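Local coordinates for protein copper-containing nitrite reductase (Hyphomicrobium denitrificans 1NES1, PDB 6TFO) that probably reduces nitrite to nitric oxide, taking electrons from cytochrome c through its bound copper ions, at residues W189-K194 and N274-L279; I148-A153 and K194-F199. One frame throughout, in Å; residues are numbered along the deposited sequence.

Interaction 1: W189-K194 and N274-L279; sequences WTFNGK and NGMYGL. With CU (copper (II) ion), chain J.
W189 meets M276 and N274 beside a copper site: CG of M276 lies 3.7 Å from CB of W189 and only 3.1 Å from W189 O, while N274 runs alongside the indole, pointing the same way. A bend at chi3 (79°) carries CE of M276 away from the run of the chain, and SD binds the copper ion at 2.5 Å. The same methyl, CE, lies over the face of the F191 ring, 4.2 Å from its centroid and nearly on the ring normal, a CH-pi contact; with SD obliquely placed above the ring, the pair forms a Met-aromatic contact. Ring and thioether chain cross at about a right angle. N274 meets the indole with its amide oxygen: OD1 stands over the centre of the W189 ring system, 3.2 Å from CD2, the amide plane nearly perpendicular to the ring (85°). One direct backbone bond crosses, from W189 N to N274 O at 3.0 Å, the donor standing above the carbonyl plane. A water adds a second bridge, accepting from F191 N and donating to K194 O and G275 O. G275 closes helix 268-274 in a Schellman motif; its backbone angles (phi 134°) would jam a CB against the carbonyl of N274, and W189 O lies tight against the same position. H222, C263 and H271 complete the metal site, and the ring of H271 meets that of W189. This set of two histidines, a cysteine and a methionine is that of the type 1 copper centre of a cupredoxin domain, with M276 supplied by the loop just before strand 277-283.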
loop_
_atom_site.group_PDB
_atom_site.type_symbol
_atom_site.label_atom_id
_atom_site.label_comp_id
_atom_site.label_asym_id
_atom_site.label_seq_id
_atom_site.Cartn_x
_atom_site.Cartn_y
_atom_site.Cartn_z
ATOM N N TRP C 189 27.160 -25.213 -2.755
ATOM C CA TRP C 189 27.331 -26.657 -2.471
ATOM C C TRP C 189 27.931 -27.321 -3.717
ATOM O O TRP C 189 27.400 -27.101 -4.817
ATOM C CB TRP C 189 25.999 -27.302 -2.063
ATOM C CG TRP C 189 25.307 -26.630 -0.923
ATOM C CD1 TRP C 189 25.853 -25.750 -0.042
ATOM C CD2 TRP C 189 23.946 -26.835 -0.504
ATOM N NE1 TRP C 189 24.914 -25.366 0.873
ATOM C CE2 TRP C 189 23.731 -26.005 0.614
ATOM C CE3 TRP C 189 22.884 -27.611 -0.968
ATOM C CZ2 TRP C 189 22.505 -25.944 1.274
ATOM C CZ3 TRP C 189 21.675 -27.558 -0.309
ATOM C CH2 TRP C 189 21.490 -26.735 0.799
ATOM N N THR C 190 29.000 -28.102 -3.554
ATOM C CA THR C 190 29.822 -28.598 -4.688
ATOM C C THR C 190 30.266 -30.045 -4.479
ATOM O O THR C 190 30.283 -30.538 -3.332
ATOM C CB THR C 190 31.077 -27.742 -4.870
ATOM O OG1 THR C 190 31.929 -27.983 -3.751
ATOM C CG2 THR C 190 30.755 -26.270 -4.998
ATOM N N PHE C 191 30.645 -30.676 -5.592
ATOM C CA PHE C 191 31.565 -31.836 -5.627
ATOM C C PHE C 191 32.979 -31.252 -5.777
ATOM O O PHE C 191 33.246 -30.576 -6.790
ATOM C CB PHE C 191 31.121 -32.785 -6.738
ATOM C CG PHE C 191 29.736 -33.372 -6.590
ATOM C CD1 PHE C 191 29.487 -34.391 -5.698
ATOM C CD2 PHE C 191 28.703 -32.961 -7.406
ATOM C CE1 PHE C 191 28.230 -34.973 -5.613
ATOM C CE2 PHE C 191 27.446 -33.533 -7.331
ATOM C CZ PHE C 191 27.209 -34.552 -6.441
ATOM N N ASN C 192 33.806 -31.398 -4.733
ATOM C CA ASN C 192 35.262 -31.108 -4.755
ATOM C C ASN C 192 35.505 -29.608 -4.927
ATOM O O ASN C 192 36.532 -29.232 -5.511
ATOM C CB ASN C 192 35.952 -31.979 -5.808
ATOM C CG ASN C 192 35.964 -33.424 -5.366
ATOM O OD1 ASN C 192 34.939 -34.098 -5.378
ATOM N ND2 ASN C 192 37.098 -33.869 -4.856
ATOM N N GLY C 193 34.617 -28.784 -4.375
ATOM C CA GLY C 193 34.851 -27.337 -4.180
ATOM C C GLY C 193 34.802 -26.534 -5.468
ATOM O O GLY C 193 35.329 -25.404 -5.443
ATOM N N LYS C 194 34.204 -27.068 -6.545
ATOM C CA LYS C 194 34.123 -26.368 -7.857
ATOM C C LYS C 194 32.812 -26.701 -8.583
ATOM O O LYS C 194 32.152 -27.698 -8.240
ATOM C CB LYS C 194 35.362 -26.706 -8.687
ATOM C CG LYS C 194 36.474 -25.676 -8.624
ATOM C CD LYS C 194 37.857 -26.272 -8.484
ATOM C CE LYS C 194 38.955 -25.382 -9.044
ATOM N NZ LYS C 194 38.653 -23.931 -8.889
ATOM N N ASN C 274 22.746 -24.718 -6.178
ATOM C CA ASN C 274 23.885 -24.349 -5.295
ATOM C C ASN C 274 25.206 -24.815 -5.900
ATOM O O ASN C 274 26.239 -24.261 -5.488
ATOM C CB ASN C 274 23.673 -24.876 -3.876
ATOM C CG ASN C 274 22.776 -23.975 -3.049
ATOM O OD1 ASN C 274 22.605 -24.209 -1.861
ATOM N ND2 ASN C 274 22.185 -22.970 -3.667
ATOM N N GLY C 275 25.171 -25.808 -6.802
ATOM C CA GLY C 275 26.281 -26.113 -7.729
ATOM C C GLY C 275 26.634 -27.589 -7.829
ATOM O O GLY C 275 27.717 -27.874 -8.408
ATOM N N MET C 276 25.775 -28.495 -7.336
ATOM C CA MET C 276 26.089 -29.946 -7.233
ATOM C C MET C 276 25.653 -30.648 -8.531
ATOM O O MET C 276 24.674 -31.429 -8.523
ATOM C CB MET C 276 25.458 -30.572 -5.981
ATOM C CG MET C 276 25.892 -29.860 -4.690
ATOM S SD MET C 276 25.628 -30.794 -3.136
ATOM C CE MET C 276 27.040 -31.882 -3.217
ATOM N N TYR C 277 26.394 -30.382 -9.617
ATOM C CA TYR C 277 26.224 -31.055 -10.928
ATOM C C TYR C 277 27.571 -31.177 -11.644
ATOM O O TYR C 277 28.465 -30.349 -11.415
ATOM C CB TYR C 277 25.192 -30.311 -11.783
ATOM C CG TYR C 277 25.358 -28.812 -11.902
ATOM C CD1 TYR C 277 26.135 -28.250 -12.910
ATOM C CD2 TYR C 277 24.670 -27.944 -11.064
ATOM C CE1 TYR C 277 26.245 -26.872 -13.064
ATOM C CE2 TYR C 277 24.767 -26.564 -11.205
ATOM C CZ TYR C 277 25.548 -26.024 -12.217
ATOM O OH TYR C 277 25.651 -24.674 -12.364
ATOM N N GLY C 278 27.690 -32.192 -12.506
ATOM C CA GLY C 278 28.882 -32.496 -13.326
ATOM C C GLY C 278 28.561 -33.454 -14.457
ATOM O O GLY C 278 27.376 -33.853 -14.607
ATOM N N LEU C 279 29.578 -33.822 -15.234
ATOM C CA LEU C 279 29.431 -34.735 -16.405
ATOM C C LEU C 279 30.230 -36.022 -16.168
ATOM O O LEU C 279 31.357 -35.942 -15.643
ATOM C CB LEU C 279 29.908 -34.016 -17.667
ATOM C CG LEU C 279 28.964 -32.967 -18.249
ATOM C CD1 LEU C 279 29.547 -32.381 -19.523
ATOM C CD2 LEU C 279 27.581 -33.533 -18.518
HETATM CU CU CU J . 23.803 -32.087 -2.019
HETATM O O HOH W 1 30.159 -29.343 -8.013
#

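Interaction 2: I148-A153 and K194-F199; sequences ITRDPA and KVPGPF
A single beta bridge between two irregular loops, supported by the guanidinium of R150, joins I148-A153, in the connection leading into strand 166-181, to K194-F199, which runs from strand 184-191 to strand 200-203 of the cupredoxin fold. T149 and V195 form the bridge: V195 N donates to I148 O at 2.7 Å, and R150 N to V195 O at 3.2 Å. K194 folds back over the first loop, its chain bent at chi2 and chi4, and NZ donates to T149 O at 3.2 Å from above the carbonyl plane; NZ also makes a long, weak ion pair with D147. R150 has the largest buried surface. Its CB packs on CD of P196 at 3.6 Å, and the chain bends at chi2 (70°) and chi3 (62°), which place CD and NE; K194 CB lies over one face of the guanidinium and P198 CA over the opposite one. NH1 makes a salt bridge with D154, which would help fix the rotation of the group. P196 follows a cis peptide bond, and its carbonyl receives the guanidinium side-on: NE at 2.9 Å and NH2 at 3.2 Å both donate to P196 O, the NH2 bond lying on a lone pair in the carbonyl plane.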
loop_
_atom_site.group_PDB
_atom_site.type_symbol
_atom_site.label_atom_id
_atom_site.label_comp_id
_atom_site.label_asym_id
_atom_site.label_seq_id
_atom_site.Cartn_x
_atom_site.Cartn_y
_atom_site.Cartn_z
ATOM N N ILE C 148 35.337 -20.816 -7.234
ATOM C CA ILE C 148 34.586 -22.106 -7.362
ATOM C C ILE C 148 34.372 -22.474 -8.846
ATOM O O ILE C 148 33.703 -23.497 -9.132
ATOM C CB ILE C 148 33.263 -22.057 -6.563
ATOM C CG1 ILE C 148 32.400 -20.827 -6.864
ATOM C CG2 ILE C 148 33.559 -22.181 -5.078
ATOM C CD1 ILE C 148 31.783 -20.800 -8.235
ATOM N N THR C 149 34.921 -21.691 -9.770
ATOM C CA THR C 149 34.802 -21.930 -11.227
ATOM C C THR C 149 35.740 -23.074 -11.636
ATOM O O THR C 149 36.972 -22.934 -11.468
ATOM C CB THR C 149 35.090 -20.646 -12.008
ATOM O OG1 THR C 149 34.021 -19.743 -11.709
ATOM C CG2 THR C 149 35.212 -20.869 -13.502
ATOM N N ARG C 150 35.164 -24.157 -12.160
ATOM C CA ARG C 150 35.876 -25.225 -12.906
ATOM C C ARG C 150 36.521 -24.654 -14.174
ATOM O O ARG C 150 35.800 -24.115 -15.031
ATOM C CB ARG C 150 34.887 -26.316 -13.303
ATOM C CG ARG C 150 35.514 -27.475 -14.071
ATOM C CD ARG C 150 36.402 -28.325 -13.198
ATOM N NE ARG C 150 35.648 -28.946 -12.121
ATOM C CZ ARG C 150 36.195 -29.557 -11.085
ATOM N NH1 ARG C 150 37.508 -29.626 -10.978
ATOM N NH2 ARG C 150 35.433 -30.081 -10.144
ATOM N N ASP C 151 37.836 -24.778 -14.319
ATOM C CA ASP C 151 38.490 -24.416 -15.600
ATOM C C ASP C 151 37.878 -25.317 -16.671
ATOM O O ASP C 151 37.673 -26.505 -16.428
ATOM C CB ASP C 151 40.012 -24.519 -15.518
ATOM C CG ASP C 151 40.654 -23.826 -16.700
ATOM O OD1 ASP C 151 40.714 -24.446 -17.789
ATOM O OD2 ASP C 151 40.997 -22.635 -16.551
ATOM N N PRO C 152 37.526 -24.805 -17.871
ATOM C CA PRO C 152 36.913 -25.653 -18.898
ATOM C C PRO C 152 37.890 -26.681 -19.509
ATOM O O PRO C 152 37.447 -27.622 -20.127
ATOM C CB PRO C 152 36.410 -24.624 -19.918
ATOM C CG PRO C 152 37.388 -23.479 -19.790
ATOM C CD PRO C 152 37.703 -23.417 -18.311
ATOM N N ALA C 153 39.192 -26.494 -19.290
ATOM C CA ALA C 153 40.279 -27.408 -19.713
ATOM C C ALA C 153 40.552 -28.451 -18.629
ATOM O O ALA C 153 41.316 -29.345 -18.890
ATOM C CB ALA C 153 41.520 -26.611 -20.034
ATOM N N LYS C 194 34.204 -27.068 -6.545
ATOM C CA LYS C 194 34.123 -26.368 -7.857
ATOM C C LYS C 194 32.812 -26.701 -8.583
ATOM O O LYS C 194 32.152 -27.698 -8.240
ATOM C CB LYS C 194 35.362 -26.706 -8.687
ATOM C CG LYS C 194 36.474 -25.676 -8.624
ATOM C CD LYS C 194 37.857 -26.272 -8.484
ATOM C CE LYS C 194 38.955 -25.382 -9.044
ATOM N NZ LYS C 194 38.653 -23.931 -8.889
ATOM N N VAL C 195 32.440 -25.848 -9.540
ATOM C CA VAL C 195 31.163 -25.951 -10.305
ATOM C C VAL C 195 31.507 -25.771 -11.774
ATOM O O VAL C 195 32.051 -24.732 -12.135
ATOM C CB VAL C 195 30.121 -24.905 -9.858
ATOM C CG1 VAL C 195 28.827 -25.003 -10.653
ATOM C CG2 VAL C 195 29.831 -25.013 -8.379
ATOM N N PRO C 196 31.241 -26.771 -12.647
ATOM C CA PRO C 196 30.705 -28.071 -12.231
ATOM C C PRO C 196 31.712 -28.961 -11.488
ATOM O O PRO C 196 32.872 -28.625 -11.428
ATOM C CB PRO C 196 30.337 -28.744 -13.563
ATOM C CG PRO C 196 31.318 -28.134 -14.550
ATOM C CD PRO C 196 31.427 -26.689 -14.101
ATOM N N GLY C 197 31.227 -30.080 -10.949
ATOM C CA GLY C 197 32.037 -31.117 -10.281
ATOM C C GLY C 197 33.068 -31.733 -11.228
ATOM O O GLY C 197 33.149 -31.367 -12.402
ATOM N N PRO C 198 33.928 -32.653 -10.736
ATOM C CA PRO C 198 34.939 -33.282 -11.584
ATOM C C PRO C 198 34.302 -33.931 -12.816
ATOM O O PRO C 198 33.220 -34.467 -12.677
ATOM C CB PRO C 198 35.582 -34.322 -10.655
ATOM C CG PRO C 198 35.392 -33.724 -9.278
ATOM C CD PRO C 198 34.016 -33.096 -9.338
ATOM N N PHE C 199 34.956 -33.813 -13.975
ATOM C CA PHE C 199 34.626 -34.568 -15.214
ATOM C C PHE C 199 35.058 -36.034 -15.023
ATOM O O PHE C 199 36.246 -36.307 -14.888
ATOM C CB PHE C 199 35.292 -33.934 -16.441
ATOM C CG PHE C 199 34.800 -34.462 -17.765
ATOM C CD1 PHE C 199 35.247 -35.682 -18.256
ATOM C CD2 PHE C 199 33.893 -33.731 -18.520
ATOM C CE1 PHE C 199 34.791 -36.159 -19.476
ATOM C CE2 PHE C 199 33.440 -34.212 -19.739
ATOM C CZ PHE C 199 33.889 -35.423 -20.215
#

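Both contacts are buried, their centres about 8 Å apart, and they share K194, whose carbonyl takes the bridging water of interaction 1 while its side chain works in interaction 2. They also touch directly: Y277 O lies 2.8 Å from G197 N, a probable hydrogen bond, and CG2 of V195 packs on G275 O. Interaction 1 lies at the metal, where a thioether, two aromatic rings and the oxygens of W189 and N274 meet and a single direct backbone bond crosses. Interaction 2 is farther from the copper and more polar, tying two loops through backbone bonds and charged side chains. The 194-199 loop is thus held by the 148-153 connection and by the start of strand 277-283.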